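Local coordinates for DSBA-like thioredoxin domain-containing protein (Nitrosomonas europaea, PDB 2IN3) that probably acts as a thiol-disulfide oxidoreductase of the DsbA family, in its FrnE-like branch, and may serve as a protein disulfide isomerase, at residues 78-92 with 120-132. Residues are numbered along the deposited sequence; the frame is centred on the assembly and turned at random.
Sequences PFTFENALPEGFIYD and RAFYVGQEDVAQL. With EDO (1,2-ethanediol), chain C.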
ATOM      1  N   PRO A  78       0.040   8.840  12.704  1.00 47.51           N
ATOM      2  CA  PRO A  78       0.684   8.418  13.962  1.00 47.63           C
ATOM      3  C   PRO A  78       1.764   7.326  13.758  1.00 47.22           C
ATOM      4  O   PRO A  78       1.663   6.498  12.848  1.00 46.78           O
ATOM      5  CB  PRO A  78      -0.498   7.873  14.780  1.00 47.25           C
ATOM      6  CG  PRO A  78      -1.452   7.332  13.702  1.00 47.58           C
ATOM      7  CD  PRO A  78      -1.332   8.295  12.563  1.00 47.84           C
ATOM      8  N   PHE A  79       2.775   7.341  14.629  1.00 46.78           N
ATOM      9  CA  PHE A  79       3.778   6.271  14.723  1.00 46.63           C
ATOM     10  C   PHE A  79       4.082   6.086  16.202  1.00 46.20           C
ATOM     11  O   PHE A  79       4.073   7.049  16.946  1.00 45.82           O
ATOM     12  CB  PHE A  79       5.105   6.665  14.035  1.00 46.04           C
ATOM     13  CG  PHE A  79       5.006   6.870  12.534  1.00 47.72           C
ATOM     14  CD1 PHE A  79       5.437   5.872  11.655  1.00 45.83           C
ATOM     15  CD2 PHE A  79       4.560   8.081  12.015  1.00 45.24           C
ATOM     16  CE1 PHE A  79       5.406   6.058  10.280  1.00 46.97           C
ATOM     17  CE2 PHE A  79       4.486   8.281  10.632  1.00 46.49           C
ATOM     18  CZ  PHE A  79       4.894   7.278   9.763  1.00 45.31           C
ATOM     19  N   THR A  80       4.346   4.850  16.614  1.00 45.74           N
ATOM     20  CA  THR A  80       4.843   4.563  17.960  1.00 45.69           C
ATOM     21  C   THR A  80       6.344   4.414  17.880  1.00 45.59           C
ATOM     22  O   THR A  80       6.856   3.470  17.286  1.00 44.86           O
ATOM     23  CB  THR A  80       4.215   3.299  18.541  1.00 45.66           C
ATOM     24  OG1 THR A  80       2.801   3.404  18.407  1.00 45.38           O
ATOM     25  CG2 THR A  80       4.571   3.148  20.020  1.00 45.45           C
ATOM     26  N   PHE A  81       7.048   5.404  18.421  1.00 45.49           N
ATOM     27  CA  PHE A  81       8.482   5.469  18.257  1.00 45.82           C
ATOM     28  C   PHE A  81       9.178   4.678  19.343  1.00 46.68           C
ATOM     29  O   PHE A  81      10.270   4.158  19.124  1.00 47.12           O
ATOM     30  CB  PHE A  81       8.961   6.928  18.256  1.00 45.33           C
ATOM     31  CG  PHE A  81       8.621   7.654  17.005  1.00 44.11           C
ATOM     32  CD1 PHE A  81       9.328   7.431  15.851  1.00 44.90           C
ATOM     33  CD2 PHE A  81       7.555   8.544  16.969  1.00 44.33           C
ATOM     34  CE1 PHE A  81       8.999   8.102  14.680  1.00 45.55           C
ATOM     35  CE2 PHE A  81       7.226   9.214  15.795  1.00 44.22           C
ATOM     36  CZ  PHE A  81       7.942   8.986  14.657  1.00 45.63           C
ATOM     37  N   GLU A  82       8.543   4.591  20.511  1.00 47.25           N
ATOM     38  CA  GLU A  82       9.118   3.878  21.655  1.00 48.14           C
ATOM     39  C   GLU A  82       9.295   2.399  21.286  1.00 47.59           C
ATOM     40  O   GLU A  82       8.342   1.736  20.882  1.00 47.57           O
ATOM     41  CB  GLU A  82       8.222   4.017  22.889  1.00 48.64           C
ATOM     42  CG  GLU A  82       8.150   5.423  23.500  1.00 52.87           C
ATOM     43  CD  GLU A  82       7.382   6.429  22.630  1.00 57.59           C
ATOM     44  OE1 GLU A  82       6.492   6.012  21.826  1.00 56.32           O
ATOM     45  OE2 GLU A  82       7.682   7.645  22.758  1.00 58.76           O
ATOM     46  N   ASN A  83      10.526   1.909  21.422  1.00 47.30           N
ATOM     47  CA  ASN A  83      10.921   0.552  21.011  1.00 47.87           C
ATOM     48  C   ASN A  83      10.606   0.136  19.568  1.00 47.23           C
ATOM     49  O   ASN A  83      10.505  -1.054  19.279  1.00 47.77           O
ATOM     50  CB  ASN A  83      10.446  -0.495  22.023  1.00 48.04           C
ATOM     51  CG  ASN A  83      11.065  -0.280  23.394  1.00 50.65           C
ATOM     52  OD1 ASN A  83      10.549   0.487  24.205  1.00 53.86           O
ATOM     53  ND2 ASN A  83      12.190  -0.942  23.652  1.00 52.43           N
ATOM     54  N   ALA A  84      10.472   1.119  18.677  1.00 46.95           N
ATOM     55  CA  ALA A  84      10.319   0.887  17.231  1.00 46.39           C
ATOM     56  C   ALA A  84      11.435   0.015  16.663  1.00 46.83           C
ATOM     57  O   ALA A  84      12.608   0.119  17.074  1.00 45.45           O
ATOM     58  CB  ALA A  84      10.265   2.218  16.473  1.00 46.57           C
ATOM     59  N   LEU A  85      11.051  -0.855  15.725  1.00 46.44           N
ATOM     60  CA  LEU A  85      12.007  -1.665  14.964  1.00 47.06           C
ATOM     61  C   LEU A  85      13.132  -2.240  15.833  1.00 47.11           C
ATOM     62  O   LEU A  85      14.295  -1.861  15.650  1.00 47.36           O
ATOM     63  CB  LEU A  85      12.583  -0.839  13.796  1.00 46.42           C
ATOM     64  CG  LEU A  85      11.551  -0.278  12.806  1.00 46.73           C
ATOM     65  CD1 LEU A  85      12.161   0.735  11.831  1.00 47.98           C
ATOM     66  CD2 LEU A  85      10.873  -1.395  12.029  1.00 47.45           C
ATOM     67  N   PRO A  86      12.799  -3.170  16.763  1.00 47.65           N
ATOM     68  CA  PRO A  86      13.788  -3.716  17.700  1.00 47.72           C
ATOM     69  C   PRO A  86      14.828  -4.513  16.938  1.00 48.22           C
ATOM     70  O   PRO A  86      14.537  -5.007  15.852  1.00 47.87           O
ATOM     71  CB  PRO A  86      12.982  -4.689  18.581  1.00 48.13           C
ATOM     72  CG  PRO A  86      11.556  -4.542  18.193  1.00 47.85           C
ATOM     73  CD  PRO A  86      11.470  -3.797  16.906  1.00 47.78           C
ATOM     74  N   GLU A  87      16.027  -4.650  17.493  1.00 48.31           N
ATOM     75  CA  GLU A  87      17.071  -5.381  16.789  1.00 49.12           C
ATOM     76  C   GLU A  87      16.655  -6.850  16.651  1.00 49.02           C
ATOM     77  O   GLU A  87      16.140  -7.466  17.595  1.00 49.03           O
ATOM     78  CB  GLU A  87      18.462  -5.192  17.445  1.00 49.51           C
ATOM     79  CG  GLU A  87      18.936  -6.298  18.353  1.00 51.20           C
ATOM     80  CD  GLU A  87      19.646  -7.434  17.608  1.00 54.51           C
ATOM     81  OE1 GLU A  87      19.571  -7.477  16.354  1.00 55.58           O
ATOM     82  OE2 GLU A  87      20.275  -8.291  18.282  1.00 54.11           O
ATOM     83  N   GLY A  88      16.859  -7.391  15.458  1.00 48.84           N
ATOM     84  CA  GLY A  88      16.434  -8.742  15.161  1.00 48.63           C
ATOM     85  C   GLY A  88      15.237  -8.693  14.243  1.00 48.65           C
ATOM     86  O   GLY A  88      14.907  -9.682  13.596  1.00 48.65           O
ATOM     87  N   PHE A  89      14.581  -7.535  14.177  1.00 48.24           N
ATOM     88  CA  PHE A  89      13.434  -7.381  13.310  1.00 48.60           C
ATOM     89  C   PHE A  89      13.857  -7.557  11.855  1.00 48.37           C
ATOM     90  O   PHE A  89      14.887  -7.012  11.427  1.00 48.49           O
ATOM     91  CB  PHE A  89      12.762  -6.013  13.506  1.00 48.48           C
ATOM     92  CG  PHE A  89      11.543  -5.833  12.669  1.00 49.62           C
ATOM     93  CD1 PHE A  89      10.352  -6.488  13.001  1.00 49.84           C
ATOM     94  CD2 PHE A  89      11.591  -5.050  11.520  1.00 48.75           C
ATOM     95  CE1 PHE A  89       9.217  -6.339  12.207  1.00 49.94           C
ATOM     96  CE2 PHE A  89      10.470  -4.892  10.716  1.00 47.85           C
ATOM     97  CZ  PHE A  89       9.280  -5.530  11.054  1.00 49.60           C
ATOM     98  N   ILE A  90      13.066  -8.329  11.113  1.00 47.83           N
ATOM     99  CA  ILE A  90      13.335  -8.601   9.708  1.00 47.80           C
ATOM    100  C   ILE A  90      12.295  -7.847   8.872  1.00 48.10           C
ATOM    101  O   ILE A  90      11.087  -8.072   9.002  1.00 48.15           O
ATOM    102  CB  ILE A  90      13.330 -10.118   9.402  1.00 48.12           C
ATOM    103  CG1 ILE A  90      14.434 -10.824  10.214  1.00 47.28           C
ATOM    104  CG2 ILE A  90      13.492 -10.379   7.896  1.00 47.89           C
ATOM    105  CD1 ILE A  90      14.520 -12.314   9.986  1.00 47.75           C
ATOM    106  N   TYR A  91      12.777  -6.951   8.024  1.00 47.79           N
ATOM    107  CA  TYR A  91      11.915  -6.046   7.273  1.00 48.03           C
ATOM    108  C   TYR A  91      11.421  -6.691   5.948  1.00 48.33           C
ATOM    109  O   TYR A  91      11.755  -6.224   4.847  1.00 47.55           O
ATOM    110  CB  TYR A  91      12.652  -4.711   7.042  1.00 48.26           C
ATOM    111  CG  TYR A  91      11.718  -3.525   6.982  1.00 48.51           C
ATOM    112  CD1 TYR A  91      11.588  -2.656   8.069  1.00 47.58           C
ATOM    113  CD2 TYR A  91      10.938  -3.288   5.847  1.00 47.94           C
ATOM    114  CE1 TYR A  91      10.715  -1.572   8.021  1.00 47.17           C
ATOM    115  CE2 TYR A  91      10.049  -2.210   5.792  1.00 49.70           C
ATOM    116  CZ  TYR A  91       9.947  -1.364   6.877  1.00 49.55           C
ATOM    117  OH  TYR A  91       9.073  -0.319   6.806  1.00 49.24           O
ATOM    118  N   ASP A  92      10.633  -7.764   6.075  1.00 48.35           N
ATOM    119  CA  ASP A  92      10.094  -8.503   4.927  1.00 48.61           C
ATOM    120  C   ASP A  92       8.727  -7.974   4.509  1.00 48.91           C
ATOM    121  O   ASP A  92       7.715  -8.217   5.187  1.00 49.77           O
ATOM    122  CB  ASP A  92      10.006 -10.008   5.219  1.00 48.57           C
ATOM    123  CG  ASP A  92       9.511 -10.817   4.011  1.00 49.06           C
ATOM    124  OD1 ASP A  92       9.506 -10.285   2.871  1.00 46.55           O
ATOM    125  OD2 ASP A  92       9.130 -12.003   4.189  1.00 49.31           O
ATOM    126  N   ARG A 120      -1.597   0.569  10.129  1.00 44.49           N
ATOM    127  CA  ARG A 120      -1.830   1.022  11.487  1.00 45.46           C
ATOM    128  C   ARG A 120      -1.268  -0.005  12.477  1.00 45.74           C
ATOM    129  O   ARG A 120      -0.666   0.378  13.506  1.00 45.89           O
ATOM    130  CB  ARG A 120      -3.318   1.282  11.732  1.00 44.37           C
ATOM    131  CG  ARG A 120      -3.618   1.985  13.025  1.00 46.07           C
ATOM    132  CD  ARG A 120      -5.144   2.088  13.220  1.00 50.13           C
ATOM    133  NE  ARG A 120      -5.799   2.888  12.175  1.00 49.99           N
ATOM    134  CZ  ARG A 120      -6.510   2.395  11.156  1.00 53.79           C
ATOM    135  NH1 ARG A 120      -6.691   1.072  10.999  1.00 50.89           N
ATOM    136  NH2 ARG A 120      -7.060   3.235  10.278  1.00 54.09           N
ATOM    137  N   ALA A 121      -1.458  -1.287  12.158  1.00 44.93           N
ATOM    138  CA  ALA A 121      -1.029  -2.355  13.045  1.00 45.20           C
ATOM    139  C   ALA A 121       0.490  -2.345  13.162  1.00 45.03           C
ATOM    140  O   ALA A 121       1.037  -2.665  14.214  1.00 44.59           O
ATOM    141  CB  ALA A 121      -1.521  -3.692  12.554  1.00 44.80           C
ATOM    142  N   PHE A 122       1.150  -2.027  12.053  1.00 44.58           N
ATOM    143  CA  PHE A 122       2.589  -1.944  12.008  1.00 45.29           C
ATOM    144  C   PHE A 122       3.132  -0.656  12.664  1.00 45.49           C
ATOM    145  O   PHE A 122       3.888  -0.723  13.646  1.00 44.62           O
ATOM    146  CB  PHE A 122       3.053  -2.045  10.558  1.00 45.55           C
ATOM    147  CG  PHE A 122       4.555  -1.992  10.393  1.00 46.53           C
ATOM    148  CD1 PHE A 122       5.380  -2.916  11.051  1.00 46.59           C
ATOM    149  CD2 PHE A 122       5.128  -1.066   9.556  1.00 46.10           C
ATOM    150  CE1 PHE A 122       6.772  -2.881  10.881  1.00 46.96           C
ATOM    151  CE2 PHE A 122       6.519  -1.015   9.383  1.00 48.22           C
ATOM    152  CZ  PHE A 122       7.337  -1.916  10.051  1.00 45.12           C
ATOM    153  N   TYR A 123       2.743   0.502  12.136  1.00 45.18           N
ATOM    154  CA  TYR A 123       3.332   1.769  12.604  1.00 45.98           C
ATOM    155  C   TYR A 123       2.921   2.169  14.014  1.00 46.19           C
ATOM    156  O   TYR A 123       3.738   2.714  14.782  1.00 46.28           O
ATOM    157  CB  TYR A 123       3.068   2.892  11.611  1.00 45.57           C
ATOM    158  CG  TYR A 123       3.800   2.663  10.306  1.00 45.75           C
ATOM    159  CD1 TYR A 123       5.196   2.579  10.284  1.00 46.44           C
ATOM    160  CD2 TYR A 123       3.109   2.512   9.099  1.00 46.32           C
ATOM    161  CE1 TYR A 123       5.888   2.353   9.098  1.00 45.72           C
ATOM    162  CE2 TYR A 123       3.804   2.271   7.888  1.00 44.66           C
ATOM    163  CZ  TYR A 123       5.199   2.225   7.921  1.00 44.46           C
ATOM    164  OH  TYR A 123       5.900   1.976   6.789  1.00 44.62           O
ATOM    165  N   VAL A 124       1.677   1.868  14.374  1.00 45.55           N
ATOM    166  CA  VAL A 124       1.153   2.231  15.688  1.00 45.39           C
ATOM    167  C   VAL A 124       1.178   1.022  16.598  1.00 45.33           C
ATOM    168  O   VAL A 124       1.705   1.095  17.707  1.00 44.79           O
ATOM    169  CB  VAL A 124      -0.280   2.824  15.577  1.00 45.81           C
ATOM    170  CG1 VAL A 124      -0.841   3.249  16.958  1.00 46.39           C
ATOM    171  CG2 VAL A 124      -0.281   4.012  14.576  1.00 46.29           C
ATOM    172  N   GLY A 125       0.637  -0.094  16.119  1.00 44.85           N
ATOM    173  CA  GLY A 125       0.502  -1.290  16.949  1.00 45.70           C
ATOM    174  C   GLY A 125       1.836  -1.976  17.211  1.00 46.19           C
ATOM    175  O   GLY A 125       1.953  -2.756  18.153  1.00 46.42           O
ATOM    176  N   GLN A 126       2.837  -1.693  16.365  1.00 46.57           N
ATOM    177  CA  GLN A 126       4.145  -2.375  16.408  1.00 47.06           C
ATOM    178  C   GLN A 126       4.004  -3.875  16.198  1.00 47.81           C
ATOM    179  O   GLN A 126       4.739  -4.686  16.798  1.00 47.95           O
ATOM    180  CB  GLN A 126       4.877  -2.064  17.718  1.00 46.95           C
ATOM    181  CG  GLN A 126       5.080  -0.586  17.918  1.00 45.59           C
ATOM    182  CD  GLN A 126       6.059  -0.252  19.001  1.00 45.09           C
ATOM    183  OE1 GLN A 126       5.952  -0.749  20.108  1.00 44.68           O
ATOM    184  NE2 GLN A 126       7.018   0.608  18.690  1.00 45.41           N
ATOM    185  N   GLU A 127       3.027  -4.258  15.385  1.00 47.86           N
ATOM    186  CA  GLU A 127       2.761  -5.664  15.171  1.00 49.11           C
ATOM    187  C   GLU A 127       3.607  -6.141  14.003  1.00 49.06           C
ATOM    188  O   GLU A 127       3.932  -5.355  13.110  1.00 48.19           O
ATOM    189  CB  GLU A 127       1.289  -5.897  14.895  1.00 49.59           C
ATOM    190  CG  GLU A 127       0.395  -5.405  15.998  1.00 52.26           C
ATOM    191  CD  GLU A 127      -1.050  -5.790  15.786  1.00 56.98           C
ATOM    192  OE1 GLU A 127      -1.333  -6.641  14.927  1.00 59.86           O
ATOM    193  OE2 GLU A 127      -1.914  -5.223  16.473  1.00 61.28           O
ATOM    194  N   ASP A 128       3.986  -7.414  14.037  1.00 49.13           N
ATOM    195  CA  ASP A 128       4.799  -7.977  12.975  1.00 49.59           C
ATOM    196  C   ASP A 128       3.873  -8.401  11.849  1.00 49.09           C
ATOM    197  O   ASP A 128       3.414  -9.545  11.785  1.00 48.73           O
ATOM    198  CB  ASP A 128       5.648  -9.143  13.486  1.00 50.53           C
ATOM    199  CG  ASP A 128       6.704  -9.588  12.477  1.00 52.43           C
ATOM    200  OD1 ASP A 128       6.777  -9.006  11.366  1.00 53.72           O
ATOM    201  OD2 ASP A 128       7.467 -10.525  12.809  1.00 53.71           O
ATOM    202  N   VAL A 129       3.597  -7.442  10.968  1.00 50.32           N
ATOM    203  CA  VAL A 129       2.663  -7.633   9.858  1.00 50.44           C
ATOM    204  C   VAL A 129       3.216  -8.491   8.718  1.00 51.13           C
ATOM    205  O   VAL A 129       2.506  -8.783   7.746  1.00 51.07           O
ATOM    206  CB  VAL A 129       2.083  -6.283   9.344  1.00 50.25           C
ATOM    207  CG1 VAL A 129       1.361  -5.575  10.480  1.00 48.33           C
ATOM    208  CG2 VAL A 129       3.167  -5.395   8.747  1.00 50.21           C
ATOM    209  N   ALA A 130       4.464  -8.935   8.872  1.00 51.32           N
ATOM    210  CA  ALA A 130       5.007 -10.026   8.050  1.00 51.61           C
ATOM    211  C   ALA A 130       4.453 -11.418   8.404  1.00 51.79           C
ATOM    212  O   ALA A 130       4.656 -12.370   7.644  1.00 52.09           O
ATOM    213  CB  ALA A 130       6.525 -10.031   8.127  1.00 51.82           C
ATOM    214  N   GLN A 131       3.759 -11.546   9.545  1.00 51.65           N
ATOM    215  CA  GLN A 131       3.238 -12.838  10.001  1.00 51.20           C
ATOM    216  C   GLN A 131       1.767 -13.090   9.663  1.00 50.68           C
ATOM    217  O   GLN A 131       0.924 -12.219   9.852  1.00 50.11           O
ATOM    218  CB  GLN A 131       3.444 -13.036  11.518  1.00 51.90           C
ATOM    219  CG  GLN A 131       4.820 -12.617  12.066  1.00 52.96           C
ATOM    220  CD  GLN A 131       5.972 -13.534  11.626  1.00 55.77           C
ATOM    221  OE1 GLN A 131       5.802 -14.745  11.457  1.00 54.48           O
ATOM    222  NE2 GLN A 131       7.162 -12.948  11.464  1.00 55.73           N
ATOM    223  N   LEU A 132       1.466 -14.310   9.217  1.00 49.89           N
ATOM    224  CA  LEU A 132       0.086 -14.722   8.922  1.00 49.63           C
ATOM    225  C   LEU A 132      -0.847 -14.508  10.125  1.00 49.30           C
ATOM    226  O   LEU A 132      -1.976 -14.026   9.971  1.00 49.41           O
ATOM    227  CB  LEU A 132       0.016 -16.182   8.416  1.00 49.69           C
ATOM    228  CG  LEU A 132      -1.352 -16.887   8.364  1.00 49.46           C
ATOM    229  CD1 LEU A 132      -2.239 -16.280   7.295  1.00 51.13           C
ATOM    230  CD2 LEU A 132      -1.256 -18.403   8.175  1.00 50.18           C
TER
HETATM  231  C1  EDO C 216      -5.381   6.770  12.675  1.00 58.43           C
HETATM  232  O1  EDO C 216      -4.699   5.518  12.669  1.00 55.18           O
HETATM  233  C2  EDO C 216      -5.901   7.071  11.281  1.00 59.59           C
HETATM  234  O2  EDO C 216      -6.343   5.852  10.684  1.00 60.75           O
HETATM  235  O   HOH W   1       6.027   1.441  15.494  1.00 45.43           O
HETATM  236  O   HOH W   2       9.026  -9.843  10.260  1.00 53.55           O
HETATM  237  O   HOH W   3       8.673   2.237   7.108  1.00 36.41           O
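Phe79 sets the edge of its ring against a face of Tyr123, where the loop 78-92 of this DsbA-like thioredoxin domain meets the end of helix 111-123 and the chain that follows it. The centroids lie 5.1 Å apart with the planes at 65°, and Trp22 and Trp68 add their rings to the cluster, close to the CxxC pair that probably forms the redox site. Phe122, with CG anti to the backbone N (chi1 -179°), lays CD2 over a face of Tyr123 and turns its edge to the face of Tyr91; CE1 reaches Phe89 CZ at 3.7 Å. Tyrosine suits position 91 because its ring packs here while OH bonds to Met17 O and accepts a hydrogen bond from a water, which in turn accepts one from Tyr123 OH.

Beside this aromatic core the helix end is polar. Thr80 N gives a nearly straight bond to Tyr123 O (2.9 Å, 174°), and the OG1 hydroxyl on the short Thr80 side chain meets Val124 O at 2.7 Å, in the carbonyl plane on a lone pair. Gln126, at positive phi where the helix stops, sends NE2 to Glu82 O at 2.8 Å and, weakly, to Thr80 O; an alanine here would probably leave Glu82 O without this donor and the type II turn Phe81 to Ala84 less firmly tied. Toward Asp128 the fit is looser, Phe89 CA and Asp128 CA standing 8.7 Å apart, and a water bridges the strands of chain, donating to Ile90 O and, at 2.6 Å, to Asp128 OD1.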